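Local coordinates for probable O-methyltransferase (Mycobacterium tuberculosis, PDB 6JCL) that catalyses the metal-dependent transfer of a methyl group from S-adenosyl-L-methionine to catechol-like compounds, and works as a homodimer, at the interface of chains A and B. Residues are numbered along the deposited sequence; one frame, centred on the assembly and turned at random. Chains: chain A/B, Probable O-methyltransferase.

Contact 1: the interface of chains A and B. Residues chain A 20, 47, 50-51, 54; chain B 200-201, 216.
Polar bonds join B:Thr201, on strand 198-205, to the start of A helix 46-58, in a part of the two-fold homodimer interface where helices of chain A pack on the sheet of chain B. Its hydroxyl OG1 donates to the backbone O of A:Gln47 at 2.8 Å, meeting that oxygen on a lone pair in the carbonyl plane. OG1 also donates to the amide oxygen OE1 of the same glutamine at 3.1 Å, from above the amide carbonyl plane (59° out of it); with one hydrogen to give, the hydroxyl must divide it or alternate between the two oxygens. Both threonine branches meet this helix: OG1, anti to the backbone N (chi1 -167°), at A:Gln47, and CG2 farther along.

A long reach is supplied by A:Lys50, whose chain runs alongside B:Thr201, pointing the opposite way. Its ammonium NZ donates to two backbone carbonyls, B:Ala200 O and, within chain A, A:Leu20 O, each at 2.9 Å from NZ, so one lysine ties two helices of its own chain to the partner strand. Water 1 supports this corner, linking A:Leu20 O to the backbone N of B:Ala200.

Apolar packing fills the flanks. A:Leu20 lays CD1 against the backbone of B:Thr201, while B:Thr201 CG2 reaches CA of A:Phe51 at 3.8 Å. Branched leucines suit the surface between helix and sheet: A:Leu54 CB meets B:Leu216 CD2 at 3.9 Å, and A:Leu54 CD1 meets B:Thr201 CG2, also at 3.9 Å.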
# COMPACT_ATOMS: atom_id res chain seq x y z
N LEU A 20 -0.14 1.57 16.64
CA LEU A 20 -1.19 1.32 15.66
C LEU A 20 -1.80 -0.07 15.74
O LEU A 20 -2.91 -0.27 15.25
CB LEU A 20 -0.66 1.53 14.24
CG LEU A 20 -0.12 2.93 13.93
CD1 LEU A 20 0.37 2.96 12.50
CD2 LEU A 20 -1.18 3.99 14.16
N GLN A 47 3.00 -4.36 10.81
CA GLN A 47 2.54 -3.28 9.93
C GLN A 47 2.20 -3.81 8.54
O GLN A 47 1.24 -3.36 7.89
CB GLN A 47 3.60 -2.17 9.83
CG GLN A 47 3.93 -1.44 11.16
CD GLN A 47 2.71 -0.92 11.90
OE1 GLN A 47 1.97 -0.06 11.40
NE2 GLN A 47 2.48 -1.43 13.11
N LYS A 50 -1.07 -5.82 8.79
CA LYS A 50 -2.20 -4.90 8.89
C LYS A 50 -2.48 -4.24 7.55
O LYS A 50 -3.65 -4.02 7.20
CB LYS A 50 -1.93 -3.85 9.96
CG LYS A 50 -3.16 -2.95 10.20
CD LYS A 50 -3.39 -2.82 11.68
CE LYS A 50 -4.73 -2.20 11.97
NZ LYS A 50 -4.65 -1.34 13.15
N PHE A 51 -1.44 -3.93 6.77
CA PHE A 51 -1.64 -3.39 5.43
C PHE A 51 -2.48 -4.35 4.57
O PHE A 51 -3.40 -3.92 3.87
CB PHE A 51 -0.27 -3.09 4.77
CG PHE A 51 -0.38 -2.70 3.32
CD1 PHE A 51 -0.52 -1.36 2.97
CD2 PHE A 51 -0.34 -3.66 2.32
CE1 PHE A 51 -0.61 -0.99 1.64
CE2 PHE A 51 -0.43 -3.28 0.99
CZ PHE A 51 -0.57 -1.95 0.64
N LEU A 54 -6.08 -4.17 5.79
CA LEU A 54 -6.79 -2.96 5.38
C LEU A 54 -7.03 -2.93 3.87
O LEU A 54 -8.03 -2.36 3.42
CB LEU A 54 -6.00 -1.74 5.83
CG LEU A 54 -5.89 -1.61 7.36
CD1 LEU A 54 -5.05 -0.37 7.73
CD2 LEU A 54 -7.23 -1.52 8.07
N ALA B 200 -5.64 1.61 11.35
CA ALA B 200 -4.51 2.21 10.64
C ALA B 200 -3.26 1.34 10.71
O ALA B 200 -3.06 0.55 11.65
CB ALA B 200 -4.19 3.62 11.19
N THR B 201 -2.43 1.50 9.68
CA THR B 201 -1.09 0.92 9.62
C THR B 201 -0.15 1.98 9.08
O THR B 201 -0.58 2.99 8.53
CB THR B 201 -1.04 -0.35 8.74
OG1 THR B 201 0.21 -1.01 8.98
CG2 THR B 201 -1.16 -0.02 7.22
N LEU B 216 -1.81 4.47 6.31
CA LEU B 216 -3.02 4.11 5.58
C LEU B 216 -4.06 3.67 6.59
O LEU B 216 -3.76 2.84 7.46
CB LEU B 216 -2.73 3.00 4.55
CG LEU B 216 -3.90 2.70 3.60
CD1 LEU B 216 -3.38 2.31 2.24
CD2 LEU B 216 -4.76 1.60 4.17
O HOH W 1 -5.04 1.53 14.20

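Contact 2: the interface of chains A and B. Residues chain A 7-9, 12, 206; chain B 171, 204, 211.
The shortest polar bond across this homodimer patch runs from the amide NE2 of B:Gln204 to the backbone O of A:Pro9, 3.0 Å and nearly straight (173° at the hydrogen). The proline oxygen lies in the glutamine's amide plane, although the donor is tilted from the proline's own carbonyl plane. Within chain B, the indole NE1 of B:Trp211 donates to B:Gln204 OE1 at 2.9 Å, on a lone pair and close to both planes. Held at oxygen and nitrogen alike, the amide is fixed against rotation, a task for which glutamine, donor and acceptor in one flat group, is well fitted.

A:Val12 packs on the face of that amide, its CG1 3.4 Å from B:Gln204 CD. The other branch, CG2, passes to the six-membered ring of B:Trp211.

The indole lies between the N-terminal segment of chain A on one face and its own chain's B:Gly171 on the other. A:Pro9 lays CG over the first face, toward the rim, 3.7 Å from B:Trp211 CZ2. At the edge, A:Pro7 turns its backbone toward CH2. Rigid prolines suit a segment that must follow a flat ring.

Backbone pairing completes the patch: A:Val206 and B:Gln204 form an antiparallel beta bridge joining the two sheets, A:Val206 N donating to B:Gln204 O at 3.1 Å. With CG1 of A:Val206 anti to the carbonyl carbon (chi1 -71°), CG2 falls between the backbone N and the carbonyl carbon and reaches B:Trp211 CD1 at 3.7 Å.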
# COMPACT_ATOMS: atom_id res chain seq x y z
N PRO A 7 17.77 6.51 15.66
CA PRO A 7 16.76 5.49 15.40
C PRO A 7 17.00 4.78 14.07
O PRO A 7 17.48 5.36 13.09
CB PRO A 7 15.44 6.27 15.41
CG PRO A 7 15.74 7.49 16.25
CD PRO A 7 17.17 7.84 15.90
N ASN A 8 16.64 3.52 14.05
CA ASN A 8 16.78 2.69 12.86
C ASN A 8 15.39 2.15 12.52
O ASN A 8 14.46 2.33 13.32
CB ASN A 8 17.77 1.55 13.11
CG ASN A 8 17.49 0.80 14.40
OD1 ASN A 8 16.37 0.35 14.65
ND2 ASN A 8 18.51 0.66 15.24
N PRO A 9 15.20 1.54 11.36
CA PRO A 9 13.84 1.12 10.96
C PRO A 9 13.25 0.10 11.91
O PRO A 9 12.05 0.17 12.20
CB PRO A 9 14.04 0.57 9.53
CG PRO A 9 15.26 1.39 9.02
CD PRO A 9 16.17 1.47 10.24
N VAL A 12 11.74 2.06 14.73
CA VAL A 12 10.53 2.75 14.29
C VAL A 12 9.37 1.76 14.19
O VAL A 12 8.26 2.06 14.63
CB VAL A 12 10.79 3.47 12.96
CG1 VAL A 12 9.46 4.00 12.39
CG2 VAL A 12 11.77 4.61 13.19
N VAL A 206 11.33 -0.59 4.48
CA VAL A 206 12.27 -0.96 5.54
C VAL A 206 11.45 -1.17 6.80
O VAL A 206 10.25 -0.87 6.85
CB VAL A 206 13.37 0.10 5.77
CG1 VAL A 206 14.37 0.10 4.58
CG2 VAL A 206 12.77 1.50 5.97
N GLY B 171 13.23 8.57 10.51
CA GLY B 171 13.28 8.19 11.90
C GLY B 171 13.17 9.35 12.86
O GLY B 171 13.25 9.14 14.08
N GLN B 204 7.04 1.98 6.45
CA GLN B 204 8.25 2.73 6.17
C GLN B 204 8.76 2.41 4.77
O GLN B 204 8.79 1.26 4.36
CB GLN B 204 9.34 2.38 7.18
CG GLN B 204 8.92 2.54 8.63
CD GLN B 204 10.08 2.19 9.54
OE1 GLN B 204 11.12 2.85 9.49
NE2 GLN B 204 9.92 1.16 10.38
N TRP B 211 14.46 7.81 3.25
CA TRP B 211 13.75 7.01 4.25
C TRP B 211 12.57 7.82 4.78
O TRP B 211 12.75 8.83 5.46
CB TRP B 211 14.71 6.59 5.37
CG TRP B 211 14.07 5.87 6.56
CD1 TRP B 211 12.86 5.19 6.59
CD2 TRP B 211 14.62 5.74 7.87
NE1 TRP B 211 12.65 4.67 7.84
CE2 TRP B 211 13.71 4.99 8.64
CE3 TRP B 211 15.81 6.20 8.47
CZ2 TRP B 211 13.95 4.69 9.99
CZ3 TRP B 211 16.05 5.89 9.81
CH2 TRP B 211 15.12 5.14 10.56

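Contact 3: the interface of chains A and B. Residues chain A 168, 173, 204, 211; chain B 9, 12-13, 16.
A:Gln204 reaches from its strand to B helix 9-21, and B:Asp13 receives its tip. From CB the chain sets out with CG anti to the carbonyl carbon (chi1 -52°) and then runs extended. CG comes 4.0 Å from CG1 of B:Val12 and 4.1 Å from CD1 of B:Leu16, about one turn beyond that valine. CD lies against the same CG1 methyl, while OE1 accepts from the indole NE1 of A:Trp211 in its own chain and still packs against B:Val12 and B:Pro9.

At the tip, NE2 spends its two N-H groups on chain B: one goes to the helix-start carbonyl of B:Pro9, the other to OD1 of B:Asp13 at 2.9 Å from NE2. Both acceptors lie in the amide plane. The carboxylate is turned 68° from that plane, and OD1 is met from above its own plane, 67° out of it. Water 2 bridges B:Asp13 OD1 and the backbone N of A:Gln204, probably supporting the link. An aspartate suits this place because OD1 can bond amide and water at once.

B:Pro9 lays CG over one face of the A:Trp211 ring, toward the rim, 3.7 Å from CZ2. On the other flank, CG1 of B:Val12 is met by CD1 of A:Ile168 at 3.9 Å and by CD1 of A:Ile173 at 4.1 Å.

In this part of the homodimer interface, the first turns of B helix 9-21 pack against A strand 198-206 and the loop and 3-10 helix 169-174 that follow, in sequence, the metal-binding A:Asp165 and A:Asn166.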
# COMPACT_ATOMS: atom_id res chain seq x y z
N ILE A 168 12.40 -6.91 -3.54
CA ILE A 168 13.54 -6.01 -3.59
C ILE A 168 14.81 -6.66 -3.06
O ILE A 168 15.90 -6.47 -3.63
CB ILE A 168 13.25 -4.68 -2.84
CG1 ILE A 168 11.96 -4.02 -3.37
CG2 ILE A 168 14.47 -3.73 -2.92
CD1 ILE A 168 12.04 -3.58 -4.85
N ILE A 173 18.20 -7.24 -6.53
CA ILE A 173 17.64 -7.34 -7.87
C ILE A 173 18.47 -6.58 -8.89
O ILE A 173 18.32 -6.80 -10.09
CB ILE A 173 16.18 -6.83 -7.91
CG1 ILE A 173 16.08 -5.40 -7.37
CG2 ILE A 173 15.24 -7.76 -7.12
CD1 ILE A 173 14.73 -4.70 -7.75
N GLN A 204 9.50 0.04 -2.23
CA GLN A 204 10.57 -0.41 -1.35
C GLN A 204 10.25 -0.08 0.10
O GLN A 204 9.81 1.03 0.41
CB GLN A 204 11.88 0.28 -1.71
CG GLN A 204 12.25 0.17 -3.19
CD GLN A 204 13.62 0.77 -3.46
OE1 GLN A 204 14.63 0.32 -2.88
NE2 GLN A 204 13.67 1.80 -4.30
N TRP A 211 15.63 -4.11 4.42
CA TRP A 211 15.28 -3.44 3.16
C TRP A 211 14.71 -4.46 2.18
O TRP A 211 15.42 -5.37 1.73
CB TRP A 211 16.51 -2.73 2.61
CG TRP A 211 16.35 -2.10 1.25
CD1 TRP A 211 15.18 -1.69 0.64
CD2 TRP A 211 17.41 -1.80 0.34
NE1 TRP A 211 15.47 -1.18 -0.61
CE2 TRP A 211 16.82 -1.24 -0.82
CE3 TRP A 211 18.80 -1.97 0.38
CZ2 TRP A 211 17.58 -0.83 -1.92
CZ3 TRP A 211 19.56 -1.57 -0.72
CH2 TRP A 211 18.95 -1.00 -1.86
N PRO B 9 18.68 2.55 -2.68
CA PRO B 9 17.24 2.67 -3.00
C PRO B 9 16.97 3.57 -4.19
O PRO B 9 16.11 3.24 -5.02
CB PRO B 9 16.62 3.22 -1.70
CG PRO B 9 17.56 2.65 -0.60
CD PRO B 9 18.95 2.78 -1.24
N VAL B 12 17.45 1.44 -7.27
CA VAL B 12 16.35 0.49 -7.41
C VAL B 12 15.12 1.22 -7.96
O VAL B 12 14.43 0.71 -8.86
CB VAL B 12 16.06 -0.20 -6.06
CG1 VAL B 12 14.72 -0.98 -6.11
CG2 VAL B 12 17.21 -1.13 -5.70
N ASP B 13 14.83 2.43 -7.46
CA ASP B 13 13.67 3.16 -7.96
C ASP B 13 13.81 3.47 -9.45
O ASP B 13 12.82 3.41 -10.19
CB ASP B 13 13.46 4.45 -7.16
CG ASP B 13 12.28 4.36 -6.15
OD1 ASP B 13 11.74 3.26 -5.90
OD2 ASP B 13 11.89 5.41 -5.59
N LEU B 16 12.75 0.36 -11.11
CA LEU B 16 11.30 0.16 -11.00
C LEU B 16 10.54 1.11 -11.91
O LEU B 16 9.53 0.73 -12.53
CB LEU B 16 10.85 0.33 -9.54
CG LEU B 16 11.47 -0.62 -8.50
CD1 LEU B 16 11.05 -0.23 -7.09
CD2 LEU B 16 11.09 -2.07 -8.79
O HOH W 2 9.54 2.13 -4.52

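Contacts 2 and 3 are overlapping, chain-exchanged versions of one arrangement: each sets Pro9 and Val12 of one subunit against Gln204 and Trp211 of the other. Their C-alpha centres are about 16 Å apart, as are those of contacts 1 and 2, whereas contacts 1 and 3 are about 22 Å apart. A helix 9-21 and B strand 198-205 each serve both contact 1 and contact 2, so the same two elements are held at separate points along their lengths. With the two-fold repeating every contact, each subunit's N-terminal helix packs on the other subunit, which should stabilise the homodimer.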